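Local coordinates for DUF1987 domain-containing protein (Pseudomonas aeruginosa, PDB 6K4F) that probably acts as the regulatory phosphoprotein of the SiaABC threonine phosphorylation pathway, which controls biofilm formation in response to carbon availability, at residues 32-37 / 70-75; 62-67 / 96-101; 82-87 / 117-122. One frame throughout, in Å; residues are numbered along the deposited sequence.

Contact 1 of 3, residues 32-37 / 70-75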
ATOM      1  N   SER A  32      -1.952 -12.011   1.071  1.00 30.09           N
ATOM      2  CA  SER A  32      -2.027 -11.807  -0.365  1.00 28.86           C
ATOM      3  C   SER A  32      -1.183 -12.925  -0.974  1.00 34.05           C
ATOM      4  O   SER A  32       0.040 -12.813  -1.077  1.00 33.52           O
ATOM      5  CB  SER A  32      -1.524 -10.412  -0.723  1.00 32.41           C
ATOM      6  OG  SER A  32      -1.785 -10.089  -2.067  1.00 33.31           O
ATOM      7  N   TYR A  33      -1.835 -14.021  -1.348  1.00 37.15           N
ATOM      8  CA  TYR A  33      -1.219 -15.019  -2.222  1.00 37.02           C
ATOM      9  C   TYR A  33      -2.168 -15.369  -3.361  1.00 39.33           C
ATOM     10  O   TYR A  33      -2.547 -16.530  -3.541  1.00 46.55           O
ATOM     11  CB  TYR A  33      -0.786 -16.259  -1.436  1.00 33.56           C
ATOM     12  CG  TYR A  33      -1.764 -16.826  -0.435  1.00 35.53           C
ATOM     13  CD1 TYR A  33      -1.881 -16.286   0.837  1.00 39.35           C
ATOM     14  CD2 TYR A  33      -2.533 -17.940  -0.748  1.00 38.98           C
ATOM     15  CE1 TYR A  33      -2.765 -16.823   1.764  1.00 44.51           C
ATOM     16  CE2 TYR A  33      -3.410 -18.487   0.169  1.00 39.87           C
ATOM     17  CZ  TYR A  33      -3.524 -17.927   1.420  1.00 40.63           C
ATOM     18  OH  TYR A  33      -4.399 -18.476   2.323  1.00 41.42           O
ATOM     19  N   PRO A  34      -2.568 -14.380  -4.163  1.00 36.85           N
ATOM     20  CA  PRO A  34      -3.425 -14.675  -5.308  1.00 36.29           C
ATOM     21  C   PRO A  34      -2.634 -15.352  -6.410  1.00 43.87           C
ATOM     22  O   PRO A  34      -1.404 -15.285  -6.461  1.00 37.02           O
ATOM     23  CB  PRO A  34      -3.912 -13.297  -5.750  1.00 36.53           C
ATOM     24  CG  PRO A  34      -2.834 -12.397  -5.394  1.00 39.60           C
ATOM     25  CD  PRO A  34      -2.199 -12.950  -4.138  1.00 36.44           C
ATOM     26  N   GLU A  35      -3.372 -16.018  -7.297  1.00 52.54           N
ATOM     27  CA  GLU A  35      -2.758 -16.592  -8.489  1.00 59.86           C
ATOM     28  C   GLU A  35      -2.336 -15.502  -9.464  1.00 54.23           C
ATOM     29  O   GLU A  35      -1.265 -15.582 -10.073  1.00 56.25           O
ATOM     30  CB  GLU A  35      -3.725 -17.566  -9.160  1.00 71.01           C
ATOM     31  CG  GLU A  35      -5.112 -16.985  -9.405  1.00 79.24           C
ATOM     32  CD  GLU A  35      -6.213 -18.012  -9.237  1.00 87.12           C
ATOM     33  OE1 GLU A  35      -7.334 -17.625  -8.843  1.00 90.46           O
ATOM     34  OE2 GLU A  35      -5.957 -19.208  -9.498  1.00 92.03           O
ATOM     35  N   ASN A  36      -3.147 -14.461  -9.600  1.00 49.19           N
ATOM     36  CA  ASN A  36      -2.882 -13.363 -10.524  1.00 46.66           C
ATOM     37  C   ASN A  36      -2.842 -12.075  -9.708  1.00 36.83           C
ATOM     38  O   ASN A  36      -3.888 -11.480  -9.425  1.00 41.72           O
ATOM     39  CB  ASN A  36      -3.950 -13.320 -11.617  1.00 46.01           C
ATOM     40  CG  ASN A  36      -3.571 -12.420 -12.771  1.00 47.79           C
ATOM     41  OD1 ASN A  36      -2.904 -11.399 -12.592  1.00 46.35           O
ATOM     42  ND2 ASN A  36      -3.996 -12.796 -13.974  1.00 49.12           N
ATOM     43  N   SER A  37      -1.640 -11.635  -9.329  1.00 35.30           N
ATOM     44  CA  SER A  37      -1.550 -10.450  -8.482  1.00 38.54           C
ATOM     45  C   SER A  37      -1.786  -9.161  -9.253  1.00 34.08           C
ATOM     46  O   SER A  37      -2.316  -8.201  -8.685  1.00 40.30           O
ATOM     47  CB  SER A  37      -0.195 -10.386  -7.771  1.00 47.29           C
ATOM     48  OG  SER A  37      -0.112 -11.367  -6.750  1.00 55.11           O
ATOM     49  N   THR A  70       5.308 -13.874  -3.818  1.00 32.35           N
ATOM     50  CA  THR A  70       6.293 -13.164  -4.627  1.00 31.67           C
ATOM     51  C   THR A  70       5.647 -12.077  -5.480  1.00 29.58           C
ATOM     52  O   THR A  70       6.118 -10.935  -5.511  1.00 27.91           O
ATOM     53  CB  THR A  70       7.049 -14.176  -5.491  1.00 36.15           C
ATOM     54  OG1 THR A  70       7.917 -14.942  -4.645  1.00 36.35           O
ATOM     55  CG2 THR A  70       7.877 -13.477  -6.590  1.00 31.58           C
ATOM     56  N   SER A  71       4.554 -12.406  -6.174  1.00 30.28           N
ATOM     57  CA  SER A  71       3.979 -11.421  -7.082  1.00 26.67           C
ATOM     58  C   SER A  71       3.345 -10.266  -6.308  1.00 28.91           C
ATOM     59  O   SER A  71       3.344  -9.127  -6.794  1.00 26.50           O
ATOM     60  CB  SER A  71       2.978 -12.092  -8.034  1.00 31.41           C
ATOM     61  OG  SER A  71       1.880 -12.641  -7.329  1.00 37.85           O
ATOM     62  N   SER A  72       2.883 -10.526  -5.075  1.00 25.78           N
ATOM     63  CA  SER A  72       2.317  -9.463  -4.244  1.00 26.28           C
ATOM     64  C   SER A  72       3.408  -8.525  -3.739  1.00 25.17           C
ATOM     65  O   SER A  72       3.206  -7.312  -3.652  1.00 26.37           O
ATOM     66  CB  SER A  72       1.555 -10.063  -3.060  1.00 27.60           C
ATOM     67  OG  SER A  72       0.362 -10.679  -3.501  1.00 30.54           O
ATOM     68  N   ILE A  73       4.576  -9.074  -3.408  1.00 29.12           N
ATOM     69  CA  ILE A  73       5.721  -8.234  -3.060  1.00 29.44           C
ATOM     70  C   ILE A  73       6.057  -7.299  -4.217  1.00 29.96           C
ATOM     71  O   ILE A  73       6.294  -6.107  -4.019  1.00 26.24           O
ATOM     72  CB  ILE A  73       6.928  -9.111  -2.664  1.00 32.80           C
ATOM     73  CG1 ILE A  73       6.681  -9.777  -1.310  1.00 31.78           C
ATOM     74  CG2 ILE A  73       8.209  -8.281  -2.639  1.00 33.01           C
ATOM     75  CD1 ILE A  73       7.756 -10.785  -0.926  1.00 38.91           C
ATOM     76  N   LYS A  74       6.048  -7.815  -5.450  1.00 29.10           N
ATOM     77  CA  LYS A  74       6.353  -6.964  -6.598  1.00 31.07           C
ATOM     78  C   LYS A  74       5.300  -5.883  -6.795  1.00 30.35           C
ATOM     79  O   LYS A  74       5.631  -4.738  -7.137  1.00 29.27           O
ATOM     80  CB  LYS A  74       6.482  -7.820  -7.856  1.00 31.14           C
ATOM     81  CG  LYS A  74       7.624  -8.832  -7.733  1.00 37.12           C
ATOM     82  CD  LYS A  74       7.881  -9.563  -9.021  1.00 44.34           C
ATOM     83  CE  LYS A  74       9.160 -10.358  -8.913  1.00 51.15           C
ATOM     84  NZ  LYS A  74      10.328  -9.606  -9.418  1.00 59.44           N
ATOM     85  N   ALA A  75       4.028  -6.233  -6.584  1.00 27.64           N
ATOM     86  CA  ALA A  75       2.945  -5.264  -6.731  1.00 27.01           C
ATOM     87  C   ALA A  75       3.053  -4.157  -5.692  1.00 26.57           C
ATOM     88  O   ALA A  75       2.874  -2.976  -6.010  1.00 25.56           O
ATOM     89  CB  ALA A  75       1.594  -5.972  -6.617  1.00 28.97           C
TER
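The first turn of helix 70-88 meets the loop that leads into helix 37-53, and four serines make the join: Ser-32 and Ser-37 on the loop side, Ser-71 and Ser-72 on the helix. Ser-32 OG donates a hydrogen bond to Ser-72 OG at 2.6 Å. Ser-32 OG stands anti to its own backbone N (chi1 -170°), on the side of Ser-72. Ser-72 OG thus accepts from Ser-32 and is also hydrogen-bonded to Asn-69 OD1, which probably limits its rotation. Ser-37 OG and Ser-71 OG are 2.4 Å apart. Either could be the donor, and so short a length should be read with caution. The bond from Ser-37 OG toward Ser-72 OG is weak at 3.4 Å, and its proton has another acceptor within reach. Pro-34 CD lies 3.5 Å from Ser-72 OG, a van der Waals contact of a ring carbon with the hydroxyl, and Pro-34 O accepts from Asn-69 ND2. Phe-41 of helix 37-53 packs on Ser-32 and Ser-72, so this polar cluster is buried beside an aromatic ring. Asn-36 is the N-cap of helix 37-53, with OD1 on Glu-39 N. Two helix starts are thus brought together here. Thr-70 begins the second one. A serine- and threonine-rich helix start following a strand is reminiscent of STAS-type anti-sigma-factor antagonists, where the phosphorylated residue lies at such a place. That this is the site here is only inferred, but the arrangement is consistent with that fold.

Contact 2 of 3, residues 62-67 / 96-101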
ATOM      1  N   ASP A  62      -2.076   2.690   5.246  1.00 28.65           N
ATOM      2  CA  ASP A  62      -2.165   1.967   6.518  1.00 30.03           C
ATOM      3  C   ASP A  62      -2.277   0.474   6.231  1.00 32.27           C
ATOM      4  O   ASP A  62      -3.332  -0.009   5.799  1.00 29.86           O
ATOM      5  CB  ASP A  62      -3.340   2.446   7.357  1.00 36.68           C
ATOM      6  CG  ASP A  62      -3.221   2.016   8.803  1.00 54.98           C
ATOM      7  OD1 ASP A  62      -2.515   2.702   9.574  1.00 56.91           O
ATOM      8  OD2 ASP A  62      -3.814   0.977   9.165  1.00 63.05           O
ATOM      9  N   LEU A  63      -1.199  -0.255   6.485  1.00 26.82           N
ATOM     10  CA  LEU A  63      -1.076  -1.642   6.071  1.00 25.70           C
ATOM     11  C   LEU A  63      -1.109  -2.585   7.268  1.00 28.76           C
ATOM     12  O   LEU A  63      -0.398  -2.383   8.261  1.00 32.21           O
ATOM     13  CB  LEU A  63       0.201  -1.844   5.266  1.00 24.82           C
ATOM     14  CG  LEU A  63       0.352  -0.958   4.026  1.00 25.86           C
ATOM     15  CD1 LEU A  63       1.652  -1.308   3.285  1.00 28.95           C
ATOM     16  CD2 LEU A  63      -0.863  -1.088   3.096  1.00 29.16           C
ATOM     17  N   ARG A  64      -1.950  -3.608   7.167  1.00 26.69           N
ATOM     18  CA  ARG A  64      -2.018  -4.718   8.107  1.00 28.72           C
ATOM     19  C   ARG A  64      -1.920  -6.016   7.341  1.00 33.44           C
ATOM     20  O   ARG A  64      -2.764  -6.911   7.452  1.00 31.57           O
ATOM     21  CB  ARG A  64      -3.296  -4.673   8.937  1.00 28.49           C
ATOM     22  CG  ARG A  64      -3.433  -3.388   9.735  1.00 35.29           C
ATOM     23  CD  ARG A  64      -4.725  -3.342  10.519  1.00 44.64           C
ATOM     24  NE  ARG A  64      -4.527  -2.665  11.796  1.00 61.92           N
ATOM     25  CZ  ARG A  64      -4.719  -1.366  11.991  1.00 71.82           C
ATOM     26  NH1 ARG A  64      -5.125  -0.595  10.987  1.00 73.01           N
ATOM     27  NH2 ARG A  64      -4.508  -0.841  13.191  1.00 73.00           N
ATOM     28  N   LEU A  65      -0.869  -6.107   6.524  1.00 31.33           N
ATOM     29  CA  LEU A  65      -0.647  -7.251   5.663  1.00 31.09           C
ATOM     30  C   LEU A  65       0.100  -8.325   6.426  1.00 42.73           C
ATOM     31  O   LEU A  65       0.988  -8.027   7.230  1.00 44.07           O
ATOM     32  CB  LEU A  65       0.150  -6.845   4.424  1.00 29.37           C
ATOM     33  CG  LEU A  65      -0.559  -5.836   3.516  1.00 28.10           C
ATOM     34  CD1 LEU A  65       0.379  -5.267   2.478  1.00 31.35           C
ATOM     35  CD2 LEU A  65      -1.773  -6.466   2.843  1.00 29.25           C
ATOM     36  N   LEU A  66      -0.267  -9.576   6.163  1.00 38.71           N
ATOM     37  CA  LEU A  66       0.405 -10.726   6.744  1.00 41.62           C
ATOM     38  C   LEU A  66       1.287 -11.358   5.674  1.00 42.17           C
ATOM     39  O   LEU A  66       2.248 -10.733   5.224  1.00 46.92           O
ATOM     40  CB  LEU A  66      -0.617 -11.715   7.298  1.00 41.56           C
ATOM     41  CG  LEU A  66      -1.674 -11.152   8.251  1.00 45.34           C
ATOM     42  CD1 LEU A  66      -2.706 -12.216   8.585  1.00 50.09           C
ATOM     43  CD2 LEU A  66      -1.062 -10.597   9.531  1.00 46.70           C
ATOM     44  N   TYR A  67       0.960 -12.565   5.229  1.00 44.14           N
ATOM     45  CA  TYR A  67       1.765 -13.210   4.199  1.00 46.52           C
ATOM     46  C   TYR A  67       1.600 -12.502   2.854  1.00 45.42           C
ATOM     47  O   TYR A  67       0.493 -12.114   2.470  1.00 46.96           O
ATOM     48  CB  TYR A  67       1.374 -14.680   4.065  1.00 52.22           C
ATOM     49  CG  TYR A  67       2.229 -15.429   3.079  1.00 60.77           C
ATOM     50  CD1 TYR A  67       3.555 -15.714   3.366  1.00 66.02           C
ATOM     51  CD2 TYR A  67       1.717 -15.842   1.859  1.00 63.21           C
ATOM     52  CE1 TYR A  67       4.350 -16.396   2.464  1.00 73.71           C
ATOM     53  CE2 TYR A  67       2.504 -16.527   0.948  1.00 66.59           C
ATOM     54  CZ  TYR A  67       3.817 -16.800   1.254  1.00 73.18           C
ATOM     55  OH  TYR A  67       4.602 -17.480   0.348  1.00 81.77           O
ATOM     56  N   ARG A  96       2.166   3.581   7.381  1.00 26.60           N
ATOM     57  CA  ARG A  96       2.230   2.801   8.613  1.00 30.89           C
ATOM     58  C   ARG A  96       2.103   1.331   8.256  1.00 29.09           C
ATOM     59  O   ARG A  96       1.199   0.953   7.494  1.00 31.42           O
ATOM     60  CB  ARG A  96       1.102   3.188   9.590  1.00 35.74           C
ATOM     61  CG  ARG A  96       1.381   4.432  10.387  1.00 38.45           C
ATOM     62  CD  ARG A  96       0.137   4.899  11.134  1.00 41.47           C
ATOM     63  NE  ARG A  96      -0.940   5.231  10.208  1.00 51.88           N
ATOM     64  CZ  ARG A  96      -1.007   6.361   9.505  1.00 59.52           C
ATOM     65  NH1 ARG A  96      -0.060   7.287   9.628  1.00 51.94           N
ATOM     66  NH2 ARG A  96      -2.027   6.570   8.679  1.00 61.41           N
ATOM     67  N   TRP A  97       3.031   0.522   8.769  1.00 27.66           N
ATOM     68  CA  TRP A  97       3.070  -0.924   8.550  1.00 27.23           C
ATOM     69  C   TRP A  97       2.912  -1.595   9.913  1.00 28.53           C
ATOM     70  O   TRP A  97       3.856  -1.635  10.716  1.00 32.78           O
ATOM     71  CB  TRP A  97       4.363  -1.336   7.854  1.00 33.31           C
ATOM     72  CG  TRP A  97       4.388  -2.775   7.421  1.00 46.63           C
ATOM     73  CD1 TRP A  97       4.340  -3.883   8.227  1.00 54.48           C
ATOM     74  CD2 TRP A  97       4.476  -3.263   6.078  1.00 42.77           C
ATOM     75  NE1 TRP A  97       4.387  -5.026   7.463  1.00 54.55           N
ATOM     76  CE2 TRP A  97       4.466  -4.672   6.141  1.00 51.58           C
ATOM     77  CE3 TRP A  97       4.581  -2.647   4.834  1.00 37.96           C
ATOM     78  CZ2 TRP A  97       4.541  -5.472   4.999  1.00 49.14           C
ATOM     79  CZ3 TRP A  97       4.648  -3.447   3.697  1.00 38.69           C
ATOM     80  CH2 TRP A  97       4.626  -4.839   3.791  1.00 41.87           C
ATOM     81  N   HIS A  98       1.711  -2.103  10.178  1.00 29.16           N
ATOM     82  CA  HIS A  98       1.401  -2.754  11.441  1.00 34.75           C
ATOM     83  C   HIS A  98       1.753  -4.229  11.386  1.00 40.20           C
ATOM     84  O   HIS A  98       1.529  -4.899  10.371  1.00 35.41           O
ATOM     85  CB  HIS A  98      -0.080  -2.618  11.776  1.00 34.38           C
ATOM     86  CG  HIS A  98      -0.573  -1.210  11.777  1.00 39.85           C
ATOM     87  ND1 HIS A  98      -0.468  -0.390  12.878  1.00 41.72           N
ATOM     88  CD2 HIS A  98      -1.187  -0.480  10.815  1.00 40.30           C
ATOM     89  CE1 HIS A  98      -1.002   0.787  12.596  1.00 45.12           C
ATOM     90  NE2 HIS A  98      -1.441   0.759  11.349  1.00 43.18           N
ATOM     91  N   TYR A  99       2.283  -4.744  12.490  1.00 35.57           N
ATOM     92  CA  TYR A  99       2.542  -6.172  12.553  1.00 36.42           C
ATOM     93  C   TYR A  99       2.449  -6.627  13.997  1.00 43.10           C
ATOM     94  O   TYR A  99       2.506  -5.822  14.931  1.00 42.91           O
ATOM     95  CB  TYR A  99       3.897  -6.530  11.934  1.00 34.57           C
ATOM     96  CG  TYR A  99       5.086  -6.190  12.804  1.00 38.43           C
ATOM     97  CD1 TYR A  99       5.479  -4.869  13.001  1.00 42.37           C
ATOM     98  CD2 TYR A  99       5.823  -7.193  13.423  1.00 36.18           C
ATOM     99  CE1 TYR A  99       6.584  -4.555  13.808  1.00 41.13           C
ATOM    100  CE2 TYR A  99       6.918  -6.889  14.221  1.00 40.24           C
ATOM    101  CZ  TYR A  99       7.293  -5.572  14.411  1.00 42.50           C
ATOM    102  OH  TYR A  99       8.394  -5.285  15.205  1.00 44.52           O
ATOM    103  N   ASP A 100       2.271  -7.931  14.166  1.00 46.94           N
ATOM    104  CA  ASP A 100       2.202  -8.548  15.479  1.00 48.71           C
ATOM    105  C   ASP A 100       3.525  -9.252  15.736  1.00 43.59           C
ATOM    106  O   ASP A 100       3.925 -10.133  14.964  1.00 42.49           O
ATOM    107  CB  ASP A 100       1.028  -9.525  15.567  1.00 57.06           C
ATOM    108  CG  ASP A 100       0.688  -9.906  17.004  1.00 73.07           C
ATOM    109  OD1 ASP A 100      -0.513  -9.914  17.348  1.00 75.02           O
ATOM    110  OD2 ASP A 100       1.614 -10.205  17.790  1.00 75.92           O
ATOM    111  N   ARG A 101       4.209  -8.857  16.812  1.00 46.18           N
ATOM    112  CA  ARG A 101       5.472  -9.492  17.163  1.00 49.62           C
ATOM    113  C   ARG A 101       5.311 -10.983  17.435  1.00 56.57           C
ATOM    114  O   ARG A 101       6.278 -11.739  17.291  1.00 58.79           O
ATOM    115  CB  ARG A 101       6.085  -8.786  18.378  1.00 51.58           C
ATOM    116  CG  ARG A 101       6.959  -7.596  18.010  1.00 53.08           C
ATOM    117  CD  ARG A 101       7.703  -7.041  19.206  1.00 61.64           C
ATOM    118  NE  ARG A 101       6.787  -6.616  20.260  1.00 72.82           N
ATOM    119  CZ  ARG A 101       6.719  -5.378  20.737  1.00 78.74           C
ATOM    120  NH1 ARG A 101       5.855  -5.083  21.698  1.00 81.42           N
ATOM    121  NH2 ARG A 101       7.516  -4.436  20.254  1.00 81.57           N
TER
HETATM  122  O   HOH W   1       0.995  -7.506   9.667  1.00 46.27           O
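Asp-62 OD1 takes two side-chain hydrogen bonds from the neighbouring strand, one from His-98 and one from Arg-96. His-98 NE2 donates at 2.8 Å to Asp-62 OD1 with an angle of 164°. It comes on the syn side, tilted out of the carboxylate plane, while the oxygen stays near the imidazole plane. Arg-96 NE completes a salt bridge to Asp-62 OD1 at 3.0 Å, nearly along the C-O axis. Arg-96 NH2 makes a second salt bridge, to Glu-60 OE1. Arg-64 NH1 holds the other oxygen, Asp-62 OD2, at 2.7 Å. The same guanidinium lies flat on His-98, with centres 4.0 Å apart and planes at 10°. Asp-62 would probably favour a protonated imidazole, and the stacked Arg-64 cation would probably work against it.

The strands are the parallel pair of the beta-alpha-beta unit 59-68, 70-88, 93-99. Leu-63 N bonds Arg-96 O, and His-98 N bonds Leu-63 O, both at 2.9 Å. On the face turned to helix 70-88, Leu-63 CD1 touches Trp-97 CE3 at 3.6 Å. Leu-63 and Leu-65 also reach Met-76 of that helix. Farther on the strands part, and a water donates to both Leu-65 O and His-98 O.

Contact 3 of 3, residues 82-87 / 117-122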
ATOM      1  N   LEU A  82       5.660   4.272  -6.903  1.00 46.91           N
ATOM      2  CA  LEU A  82       4.799   5.396  -7.271  1.00 42.33           C
ATOM      3  C   LEU A  82       4.790   6.460  -6.177  1.00 42.44           C
ATOM      4  O   LEU A  82       4.900   7.660  -6.456  1.00 41.95           O
ATOM      5  CB  LEU A  82       3.376   4.905  -7.549  1.00 46.42           C
ATOM      6  CG  LEU A  82       2.947   4.763  -9.011  1.00 55.43           C
ATOM      7  CD1 LEU A  82       2.747   6.135  -9.630  1.00 55.63           C
ATOM      8  CD2 LEU A  82       3.961   3.959  -9.811  1.00 60.44           C
ATOM      9  N   LEU A  83       4.633   6.039  -4.922  1.00 36.42           N
ATOM     10  CA  LEU A  83       4.633   6.993  -3.822  1.00 34.22           C
ATOM     11  C   LEU A  83       5.979   7.696  -3.700  1.00 36.45           C
ATOM     12  O   LEU A  83       6.039   8.891  -3.383  1.00 37.49           O
ATOM     13  CB  LEU A  83       4.285   6.282  -2.519  1.00 36.82           C
ATOM     14  CG  LEU A  83       2.901   5.619  -2.469  1.00 38.54           C
ATOM     15  CD1 LEU A  83       2.740   4.843  -1.176  1.00 38.97           C
ATOM     16  CD2 LEU A  83       1.843   6.678  -2.572  1.00 40.57           C
ATOM     17  N   GLU A  84       7.074   6.971  -3.927  1.00 40.33           N
ATOM     18  CA  GLU A  84       8.394   7.583  -3.759  1.00 45.53           C
ATOM     19  C   GLU A  84       8.640   8.647  -4.824  1.00 48.52           C
ATOM     20  O   GLU A  84       9.103   9.752  -4.517  1.00 46.27           O
ATOM     21  CB  GLU A  84       9.487   6.516  -3.799  1.00 39.91           C
ATOM     22  CG  GLU A  84      10.907   7.090  -3.880  1.00 49.41           C
ATOM     23  CD  GLU A  84      11.388   7.676  -2.556  1.00 58.38           C
ATOM     24  OE1 GLU A  84      10.619   7.645  -1.572  1.00 59.13           O
ATOM     25  OE2 GLU A  84      12.542   8.160  -2.498  1.00 59.07           O
ATOM     26  N   GLU A  85       8.340   8.321  -6.084  1.00 48.92           N
ATOM     27  CA  GLU A  85       8.384   9.307  -7.160  1.00 56.12           C
ATOM     28  C   GLU A  85       7.565  10.544  -6.812  1.00 56.41           C
ATOM     29  O   GLU A  85       8.018  11.679  -7.002  1.00 58.38           O
ATOM     30  CB  GLU A  85       7.871   8.672  -8.454  1.00 68.42           C
ATOM     31  CG  GLU A  85       7.827   9.602  -9.662  1.00 85.55           C
ATOM     32  CD  GLU A  85       9.138  10.329  -9.905  1.00 99.12           C
ATOM     33  OE1 GLU A  85      10.207   9.706  -9.734  1.00103.80           O
ATOM     34  OE2 GLU A  85       9.097  11.520 -10.281  1.00104.28           O
ATOM     35  N   ALA A  86       6.349  10.343  -6.302  1.00 55.80           N
ATOM     36  CA  ALA A  86       5.517  11.485  -5.941  1.00 54.79           C
ATOM     37  C   ALA A  86       6.127  12.259  -4.780  1.00 54.19           C
ATOM     38  O   ALA A  86       6.082  13.494  -4.761  1.00 58.23           O
ATOM     39  CB  ALA A  86       4.102  11.023  -5.597  1.00 49.11           C
ATOM     40  N   HIS A  87       6.704  11.551  -3.807  1.00 45.52           N
ATOM     41  CA  HIS A  87       7.288  12.222  -2.652  1.00 45.21           C
ATOM     42  C   HIS A  87       8.486  13.073  -3.056  1.00 50.03           C
ATOM     43  O   HIS A  87       8.668  14.183  -2.544  1.00 48.62           O
ATOM     44  CB  HIS A  87       7.703  11.201  -1.594  1.00 41.14           C
ATOM     45  CG  HIS A  87       8.338  11.816  -0.389  1.00 47.91           C
ATOM     46  ND1 HIS A  87       9.654  11.599  -0.047  1.00 49.73           N
ATOM     47  CD2 HIS A  87       7.840  12.661   0.544  1.00 50.08           C
ATOM     48  CE1 HIS A  87       9.939  12.273   1.052  1.00 51.97           C
ATOM     49  NE2 HIS A  87       8.854  12.923   1.433  1.00 49.58           N
ATOM     50  N   CYS A 117      12.315   3.657   0.681  1.00 37.65           N
ATOM     51  CA  CYS A 117      11.385   4.778   0.734  1.00 32.26           C
ATOM     52  C   CYS A 117      12.008   5.959   1.459  1.00 36.54           C
ATOM     53  O   CYS A 117      12.717   5.776   2.443  1.00 37.19           O
ATOM     54  CB  CYS A 117      10.088   4.386   1.442  1.00 32.00           C
ATOM     55  SG  CYS A 117       9.260   3.013   0.609  1.00 37.62           S
ATOM     56  N   SER A 118      11.740   7.170   0.971  1.00 33.34           N
ATOM     57  CA  SER A 118      12.265   8.363   1.622  1.00 41.05           C
ATOM     58  C   SER A 118      11.206   9.113   2.413  1.00 36.21           C
ATOM     59  O   SER A 118      11.538  10.079   3.107  1.00 36.65           O
ATOM     60  CB  SER A 118      12.902   9.295   0.583  1.00 50.76           C
ATOM     61  OG  SER A 118      11.917  10.038  -0.108  1.00 57.13           O
ATOM     62  N   PHE A 119       9.960   8.697   2.336  1.00 34.75           N
ATOM     63  CA  PHE A 119       8.889   9.318   3.095  1.00 30.39           C
ATOM     64  C   PHE A 119       8.742   8.614   4.431  1.00 30.54           C
ATOM     65  O   PHE A 119       9.256   7.505   4.618  1.00 30.22           O
ATOM     66  CB  PHE A 119       7.582   9.251   2.299  1.00 31.75           C
ATOM     67  CG  PHE A 119       7.295   7.898   1.711  1.00 32.26           C
ATOM     68  CD1 PHE A 119       6.649   6.925   2.457  1.00 31.53           C
ATOM     69  CD2 PHE A 119       7.651   7.604   0.405  1.00 34.61           C
ATOM     70  CE1 PHE A 119       6.366   5.678   1.920  1.00 33.92           C
ATOM     71  CE2 PHE A 119       7.374   6.356  -0.148  1.00 32.74           C
ATOM     72  CZ  PHE A 119       6.735   5.390   0.611  1.00 32.57           C
ATOM     73  N   PRO A 120       8.077   9.245   5.401  1.00 31.88           N
ATOM     74  CA  PRO A 120       7.837   8.582   6.690  1.00 31.42           C
ATOM     75  C   PRO A 120       7.202   7.207   6.528  1.00 29.92           C
ATOM     76  O   PRO A 120       6.165   7.051   5.878  1.00 28.73           O
ATOM     77  CB  PRO A 120       6.885   9.547   7.406  1.00 30.38           C
ATOM     78  CG  PRO A 120       7.202  10.876   6.817  1.00 33.12           C
ATOM     79  CD  PRO A 120       7.552  10.623   5.385  1.00 31.41           C
ATOM     80  N   PHE A 121       7.799   6.219   7.186  1.00 31.93           N
ATOM     81  CA  PHE A 121       7.465   4.807   6.987  1.00 30.91           C
ATOM     82  C   PHE A 121       7.623   4.180   8.366  1.00 32.15           C
ATOM     83  O   PHE A 121       8.733   3.831   8.784  1.00 32.69           O
ATOM     84  CB  PHE A 121       8.391   4.179   5.942  1.00 31.08           C
ATOM     85  CG  PHE A 121       8.007   2.776   5.486  1.00 31.15           C
ATOM     86  CD1 PHE A 121       7.784   1.749   6.397  1.00 32.27           C
ATOM     87  CD2 PHE A 121       7.959   2.480   4.127  1.00 29.40           C
ATOM     88  CE1 PHE A 121       7.486   0.469   5.968  1.00 34.66           C
ATOM     89  CE2 PHE A 121       7.654   1.200   3.685  1.00 27.86           C
ATOM     90  CZ  PHE A 121       7.419   0.191   4.596  1.00 29.62           C
ATOM     91  N   ALA A 122       6.521   4.076   9.081  1.00 23.92           N
ATOM     92  CA  ALA A 122       6.517   3.623  10.463  1.00 29.10           C
ATOM     93  C   ALA A 122       6.204   2.135  10.503  1.00 34.84           C
ATOM     94  O   ALA A 122       5.144   1.708  10.026  1.00 37.64           O
ATOM     95  CB  ALA A 122       5.474   4.409  11.260  1.00 28.92           C
TER
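Ser-118 OG is gripped by His-87 ND1 and by Gln-88 OE1, near the end of helix 70-88. His-87 ND1 donates to Ser-118 OG at 2.7 Å. The bond is bent (135°), although the oxygen lies close to the ring plane. His-87 CG is anti to the backbone N (chi1 179°), directed toward the loop. One turn earlier, Glu-84 takes the backbone of the same serine. Ser-118 N donates to Glu-84 OE1 at 2.8 Å with an angle of 162°. It approaches on the syn side, tilted out of the carboxylate plane. The helix thus binds Ser-118 by both its amide and its hydroxyl.

The loop 117-120 leads from helix 108-115 into strand 121-125, which lies at one border of the sheet. Helix 70-88 packs against the sheet, and Phe-119 fills the join between helix and loop. Phe-119 CB lies over the centre of the His-87 ring, 3.7 Å from its centroid and almost on the normal. This is a CH-pi contact. The phenyl ring then turns its edge toward the same imidazole face, with centroids 6.0 Å apart. Phe-119 CE2 meets Leu-83 CB at 3.9 Å. Glu-84 OE1 also comes to 3.6 Å from Phe-119 CD2, so the carboxylate lies beside the phenyl ring as well as the Ser-118 amide. Cys-117 CB rests over one phenyl face, displaced to the rim. Phe-119 also touches Leu-95, while Leu-83 goes on to Val-93, Leu-61 and Val-48.

Contacts 1 and 3 both use helix 70-88, one at its first turn and the other near its last turns; their centres are about 21 Å apart. Contact 2 pairs the strands that precede and follow this helix. Contact 1 is buried yet built of hydroxyls. Contacts 2 and 3 are partly buried: the former sets charged groups on one sheet face and apolar ones on the other, and the latter mixes polar bonds with aromatic packing. Contact 2 touches both others. Tyr-67 O meets Ser-32 N at 2.8 Å, probably as a hydrogen bond, and Trp-97 packs on Phe-121, since strands 93-99 and 121-125 are neighbours in the sheet.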